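PDB 5BTO: decapping nuclease RAI1, which removes NAD caps from the 5' ends of RNAs as a metal-dependent decapping hydrolase and stimulates the exoribonuclease RAT1 through direct binding. Local coordinates for residues Tyr183-Glu186 with Ala187-Thr190; Asp173-Lys176 with Arg177-Phe180; Gly294-Asp297 with Asp298-Leu302. All coordinates share one frame; numbering follows the deposited sequence.

Contact 1 of 3, residues Tyr183-Glu186 with Ala187-Thr190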
# COMPACT_ATOMS: atom_id res chain seq x y z
N TYR A 183 18.46 25.56 21.78
CA TYR A 183 19.12 26.75 21.26
C TYR A 183 20.29 27.17 22.16
O TYR A 183 21.32 27.63 21.66
CB TYR A 183 18.13 27.90 21.09
CG TYR A 183 17.02 27.60 20.10
CD1 TYR A 183 17.25 27.65 18.74
CD2 TYR A 183 15.74 27.27 20.54
CE1 TYR A 183 16.24 27.37 17.83
CE2 TYR A 183 14.73 26.99 19.64
CZ TYR A 183 14.98 27.05 18.29
OH TYR A 183 13.98 26.78 17.39
N LYS A 184 20.12 27.02 23.47
CA LYS A 184 21.19 27.36 24.40
C LYS A 184 22.40 26.45 24.18
O LYS A 184 23.54 26.91 24.17
CB LYS A 184 20.70 27.24 25.85
CG LYS A 184 21.77 27.52 26.92
CD LYS A 184 22.24 28.97 26.91
CE LYS A 184 23.13 29.27 28.12
NZ LYS A 184 23.40 30.73 28.29
N PHE A 185 22.13 25.17 23.97
CA PHE A 185 23.20 24.22 23.72
C PHE A 185 23.98 24.64 22.48
O PHE A 185 25.21 24.64 22.48
CB PHE A 185 22.65 22.80 23.56
CG PHE A 185 23.71 21.77 23.31
CD1 PHE A 185 24.73 21.55 24.23
CD2 PHE A 185 23.68 21.00 22.16
CE1 PHE A 185 25.71 20.59 24.00
CE2 PHE A 185 24.65 20.03 21.92
CZ PHE A 185 25.67 19.84 22.84
N GLU A 186 23.27 25.01 21.42
CA GLU A 186 23.96 25.44 20.21
C GLU A 186 24.86 26.63 20.51
O GLU A 186 26.00 26.69 20.06
CB GLU A 186 22.96 25.80 19.11
CG GLU A 186 22.13 24.64 18.62
CD GLU A 186 21.31 24.99 17.41
OE1 GLU A 186 20.08 25.23 17.55
OE2 GLU A 186 21.89 25.05 16.30
N ALA A 187 24.34 27.57 21.29
CA ALA A 187 25.06 28.79 21.60
C ALA A 187 26.35 28.52 22.38
O ALA A 187 27.39 29.10 22.07
CB ALA A 187 24.17 29.75 22.38
N ILE A 188 26.28 27.65 23.38
CA ILE A 188 27.45 27.40 24.22
C ILE A 188 28.41 26.39 23.59
O ILE A 188 29.55 26.27 24.04
CB ILE A 188 27.05 26.97 25.66
CG1 ILE A 188 26.35 25.61 25.68
CG2 ILE A 188 26.15 28.02 26.29
CD1 ILE A 188 27.29 24.43 25.82
N ALA A 189 27.96 25.70 22.55
CA ALA A 189 28.76 24.65 21.92
C ALA A 189 29.37 25.07 20.59
O ALA A 189 29.96 24.25 19.89
CB ALA A 189 27.94 23.37 21.75
N THR A 190 29.21 26.34 20.23
CA THR A 190 29.78 26.85 18.98
C THR A 190 30.46 28.22 19.12
O THR A 190 30.28 28.92 20.11
CB THR A 190 28.71 27.01 17.87
OG1 THR A 190 27.79 28.03 18.26
CG2 THR A 190 27.97 25.69 17.61
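The last turn of helix 169-188 closes here through local contacts between residues three to five apart, from Tyr183 to Thr190, where the helix runs out beside the metal site. Ala187 N and Ile188 N make regular helical bonds to Tyr183 O and Lys184 O. Within this turn Ala189 N, on the first residue to leave helical geometry, makes two weak bonds, to Phe185 O and Glu186 O. Thr190 takes over with its side chain: OG1 donates to Glu186 O at 2.9 Å, from 31° outside the carbonyl plane. With chi1 at 66°, this hydroxyl sits between its own N and carbonyl carbon, turned back to the helix end. The chain of Lys184, bent at chi2, crosses Ile188 at about a right angle, and CE meets CG2 of Ile188 at 3.7 Å. Phe185 receives the CB of Ala189 over one ring face, 4.2 Å from CE1 of Phe185, while Ile188 CD1 approaches CD1 of the same ring obliquely. The extended side chain of Glu186, a ligand of the divalent metal, places its carboxylate close beside that of Asp237, another metal ligand, consistent with a shared cation. Phe185 packs on Thr259 and Thr190 on Leu257, both of strand 254-261; Tyr183, Lys184 and Ala187 touch the loop at Val211, and Ala189 bonds through its backbone to Tyr56.

Contact 2 of 3, residues Asp173-Lys176 with Arg177-Phe180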
# COMPACT_ATOMS: atom_id res chain seq x y z
N ASP A 173 5.35 25.48 31.36
CA ASP A 173 6.57 26.28 31.44
C ASP A 173 7.79 25.40 31.21
O ASP A 173 8.74 25.80 30.52
CB ASP A 173 6.65 26.95 32.82
CG ASP A 173 7.85 27.87 32.94
OD1 ASP A 173 7.76 29.03 32.49
OD2 ASP A 173 8.88 27.44 33.51
N HIS A 174 7.77 24.20 31.77
CA HIS A 174 8.86 23.25 31.59
C HIS A 174 9.08 22.94 30.12
O HIS A 174 10.22 22.79 29.67
CB HIS A 174 8.58 21.95 32.36
CG HIS A 174 9.66 20.92 32.23
ND1 HIS A 174 10.88 21.05 32.85
CD2 HIS A 174 9.70 19.75 31.56
CE1 HIS A 174 11.63 20.00 32.57
NE2 HIS A 174 10.93 19.20 31.78
N MET A 175 7.99 22.84 29.36
CA MET A 175 8.09 22.53 27.94
C MET A 175 8.76 23.66 27.16
O MET A 175 9.51 23.42 26.22
CB MET A 175 6.72 22.20 27.34
CG MET A 175 6.07 20.93 27.90
SD MET A 175 6.74 19.37 27.27
CE MET A 175 8.27 19.21 28.19
N LYS A 176 8.50 24.90 27.57
CA LYS A 176 9.11 26.05 26.91
C LYS A 176 10.61 26.13 27.19
O LYS A 176 11.40 26.48 26.32
CB LYS A 176 8.39 27.35 27.30
CG LYS A 176 6.96 27.42 26.79
CD LYS A 176 6.22 28.65 27.32
CE LYS A 176 6.78 29.94 26.74
NZ LYS A 176 5.99 31.13 27.17
N ARG A 177 11.00 25.79 28.42
CA ARG A 177 12.41 25.76 28.77
C ARG A 177 13.18 24.65 28.05
O ARG A 177 14.34 24.82 27.67
CB ARG A 177 12.58 25.65 30.29
CG ARG A 177 12.14 26.91 31.00
CD ARG A 177 12.15 26.75 32.49
NE ARG A 177 11.70 27.98 33.14
CZ ARG A 177 12.51 28.96 33.52
NH1 ARG A 177 13.82 28.86 33.34
NH2 ARG A 177 12.01 30.05 34.10
N CYS A 178 12.52 23.51 27.84
CA CYS A 178 13.12 22.43 27.05
C CYS A 178 13.43 22.91 25.63
O CYS A 178 14.47 22.57 25.06
CB CYS A 178 12.20 21.21 27.00
SG CYS A 178 12.13 20.23 28.53
N GLU A 179 12.53 23.70 25.05
CA GLU A 179 12.75 24.23 23.70
C GLU A 179 13.95 25.17 23.71
O GLU A 179 14.79 25.13 22.81
CB GLU A 179 11.52 24.96 23.19
CG GLU A 179 11.66 25.46 21.75
CD GLU A 179 10.62 26.49 21.35
OE1 GLU A 179 10.52 26.80 20.15
OE2 GLU A 179 9.92 27.01 22.25
N PHE A 180 14.01 26.03 24.72
CA PHE A 180 15.11 26.97 24.85
C PHE A 180 16.45 26.26 24.98
O PHE A 180 17.43 26.67 24.36
CB PHE A 180 14.89 27.88 26.07
CG PHE A 180 16.07 28.73 26.41
CD1 PHE A 180 16.31 29.92 25.73
CD2 PHE A 180 16.96 28.35 27.40
CE1 PHE A 180 17.40 30.71 26.04
CE2 PHE A 180 18.06 29.14 27.71
CZ PHE A 180 18.28 30.32 27.03
O HOH W 1 9.61 31.40 33.00
O HOH W 2 10.75 28.33 24.43
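Cys178 lays its sulfur over one face of the His174 imidazole, one helical turn earlier. SG stands 4.0 Å from the ring centroid and 28° off the ring normal, a sulfur-aromatic contact whose nearest ring atom is NE2 of His174, at 3.6 Å from SG. His174 has CG opposite its own N (chi1 -180°), which carries the imidazole along the helix flank to meet the sulfur. The methyl CE of Met175, on a chain bent at chi2 and chi3, also reaches SG of Cys178, at 4.0 Å.

Asp173 and Arg177 form an i to i+4 salt bridge on the same helix. Arg177 NE donates to Asp173 OD2 at 2.9 Å, on the syn side and somewhat out of the carboxylate plane, while the oxygen lies almost in the guanidinium plane. The two planes are 52° apart, and NE makes the one direct bond; the pairing is not the flat two-pronged kind. The arginine chain is extended from CG to NE and runs back along the helix to the acid. Water 1 adds a second link, donating to Asp173 OD1 and accepting a weak bond from Arg177 NH2. Water 2 donates to both Lys176 O and Glu179 OE2, at 2.7 Å from Glu179 OE2; the other oxygen of Glu179 forms a salt bridge with Lys77. Phe180, buried, meets Phe75 and Tyr72 edge-to-face.

Unbroken i to i+4 backbone bonds from Arg177 N to Phe180 N underlie these pairs, an arrangement characteristic of a regular alpha-helix, here the middle of helix 169-188, which leads on to the metal ligand Glu186 in this PD-(D/E)XK nuclease fold.

Contact 3 of 3, residues Gly294-Asp297 with Asp298-Leu302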
# COMPACT_ATOMS: atom_id res chain seq x y z
N GLY A 294 23.65 16.52 23.28
CA GLY A 294 23.91 16.90 24.66
C GLY A 294 22.81 16.36 25.55
O GLY A 294 21.63 16.49 25.24
N PHE A 295 23.20 15.72 26.65
CA PHE A 295 22.26 15.09 27.57
C PHE A 295 22.17 15.91 28.85
O PHE A 295 23.18 16.18 29.49
CB PHE A 295 22.71 13.66 27.89
CG PHE A 295 22.70 12.74 26.70
CD1 PHE A 295 23.79 12.66 25.84
CD2 PHE A 295 21.58 11.94 26.43
CE1 PHE A 295 23.77 11.81 24.73
CE2 PHE A 295 21.55 11.10 25.33
CZ PHE A 295 22.65 11.03 24.48
N ARG A 296 20.96 16.29 29.23
CA ARG A 296 20.79 17.20 30.37
C ARG A 296 19.85 16.63 31.42
O ARG A 296 18.99 15.82 31.10
CB ARG A 296 20.30 18.57 29.88
CG ARG A 296 19.08 18.51 28.97
CD ARG A 296 17.85 19.06 29.67
NE ARG A 296 16.61 18.64 29.03
CZ ARG A 296 15.54 18.23 29.69
NH1 ARG A 296 15.55 18.16 31.02
NH2 ARG A 296 14.44 17.86 29.03
N ASP A 297 20.02 17.07 32.66
CA ASP A 297 19.17 16.58 33.75
C ASP A 297 17.94 17.46 33.97
O ASP A 297 17.67 18.37 33.20
CB ASP A 297 19.98 16.35 35.04
CG ASP A 297 20.55 17.64 35.63
OD1 ASP A 297 20.08 18.74 35.29
OD2 ASP A 297 21.48 17.53 36.47
N ASP A 298 17.18 17.16 35.03
CA ASP A 298 15.99 17.94 35.38
C ASP A 298 16.26 19.41 35.62
O ASP A 298 15.40 20.26 35.36
CB ASP A 298 15.34 17.37 36.65
CG ASP A 298 14.42 16.22 36.36
OD1 ASP A 298 13.34 16.46 35.77
OD2 ASP A 298 14.77 15.08 36.72
N SER A 299 17.45 19.73 36.13
CA SER A 299 17.80 21.11 36.39
C SER A 299 18.44 21.73 35.16
O SER A 299 18.93 22.86 35.20
CB SER A 299 18.74 21.22 37.60
OG SER A 299 18.06 20.83 38.78
N PHE A 300 18.43 20.98 34.07
CA PHE A 300 18.95 21.43 32.78
C PHE A 300 20.47 21.56 32.76
O PHE A 300 21.03 22.21 31.87
CB PHE A 300 18.28 22.74 32.34
CG PHE A 300 16.85 22.58 31.90
CD1 PHE A 300 16.55 22.17 30.61
CD2 PHE A 300 15.80 22.85 32.77
CE1 PHE A 300 15.24 22.02 30.20
CE2 PHE A 300 14.49 22.71 32.36
CZ PHE A 300 14.20 22.29 31.07
N PHE A 301 21.14 20.92 33.72
CA PHE A 301 22.60 20.83 33.67
C PHE A 301 23.02 19.85 32.58
O PHE A 301 22.48 18.75 32.47
CB PHE A 301 23.18 20.40 35.02
CG PHE A 301 23.13 21.46 36.07
CD1 PHE A 301 23.95 22.58 35.97
CD2 PHE A 301 22.28 21.35 37.15
CE1 PHE A 301 23.90 23.58 36.94
CE2 PHE A 301 22.23 22.34 38.12
CZ PHE A 301 23.05 23.45 38.01
N LEU A 302 23.99 20.26 31.77
CA LEU A 302 24.57 19.39 30.76
C LEU A 302 25.47 18.36 31.44
O LEU A 302 26.48 18.73 32.06
CB LEU A 302 25.39 20.21 29.77
CG LEU A 302 26.07 19.45 28.63
CD1 LEU A 302 25.02 18.81 27.72
CD2 LEU A 302 26.93 20.41 27.85
O HOH W 3 13.24 17.31 32.56
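Strands 290-296 and 302-309 are joined here by a 3:5 beta hairpin, with Arg296 and Leu302 as an antiparallel non-hydrogen-bonded pair, their CA atoms 4.4 Å apart. Beyond that pair Asp297 N donates to Phe301 O, and a type I turn runs from Asp297 to Phe300, closed by Phe300 N on Asp297 O at 2.9 Å. A G1-type bulge follows at Phe300, a phenylalanine in the left-handed conformation (phi 71°), which turns the chain back toward the second strand. Arg296 CA adds a CA-H...O contact to Phe301 O.

Asp297 organises the loop with its side chain. At chi1 65° its carboxylate lies over the turn, and OD1 accepts from Phe301 N at 2.9 Å, approached from above the carboxylate plane, and more weakly from Ser299 N. The carboxylate stands nearly perpendicular to the Phe301 ring, with OD1 near the ring's edge; OD2 is engaged by a salt bridge to Arg303. Asp298, exposed at the turn, pairs with Arg261 of strand 254-261.

Arg296 and Phe300 lie side by side, pointing the same way. The guanidinium is tilted 28° from the ring and overlaps it with an offset toward the rim, while the CD methylene comes within 3.5 Å of Phe300 CD1. The arginine chain bends at chi2 to follow the phenyl group. Leu302 CD1 packs against CA of Gly294 at 3.8 Å, and Phe295 points to the other side of the sheet, meeting Phe272 edge-to-face.

The end of Arg296 ties the turn together: NH1 donates to water 3 and, at 3.0 Å, to Asp297 O, the carbonyl that Phe300 N reaches from the opposite face.

In the fold
Contacts 1 and 2 follow each other along helix 169-188, contact 1 running off its end; their centres are 15 Å apart, and the hairpin of contact 3 packs against both. Toward contact 2, about 12 Å away between centres, Phe300 CZ comes within 3.8 Å of His174 CE1, and Cys178 SG packs 3.3 Å from Arg296 NH2. Toward contact 1, about 13 Å away, Phe185 CZ meets Gly294 CA at 3.9 Å. Only contact 1 holds a metal ligand: the Glu186 side chain lies about 3 Å from that of Asp237. Contact 2 is more distant, the side chain of Glu179 about 9 Å from that of Glu186, while in contact 3 Gly294 is hydrogen-bonded through its backbone to the substrate-binding Lys258.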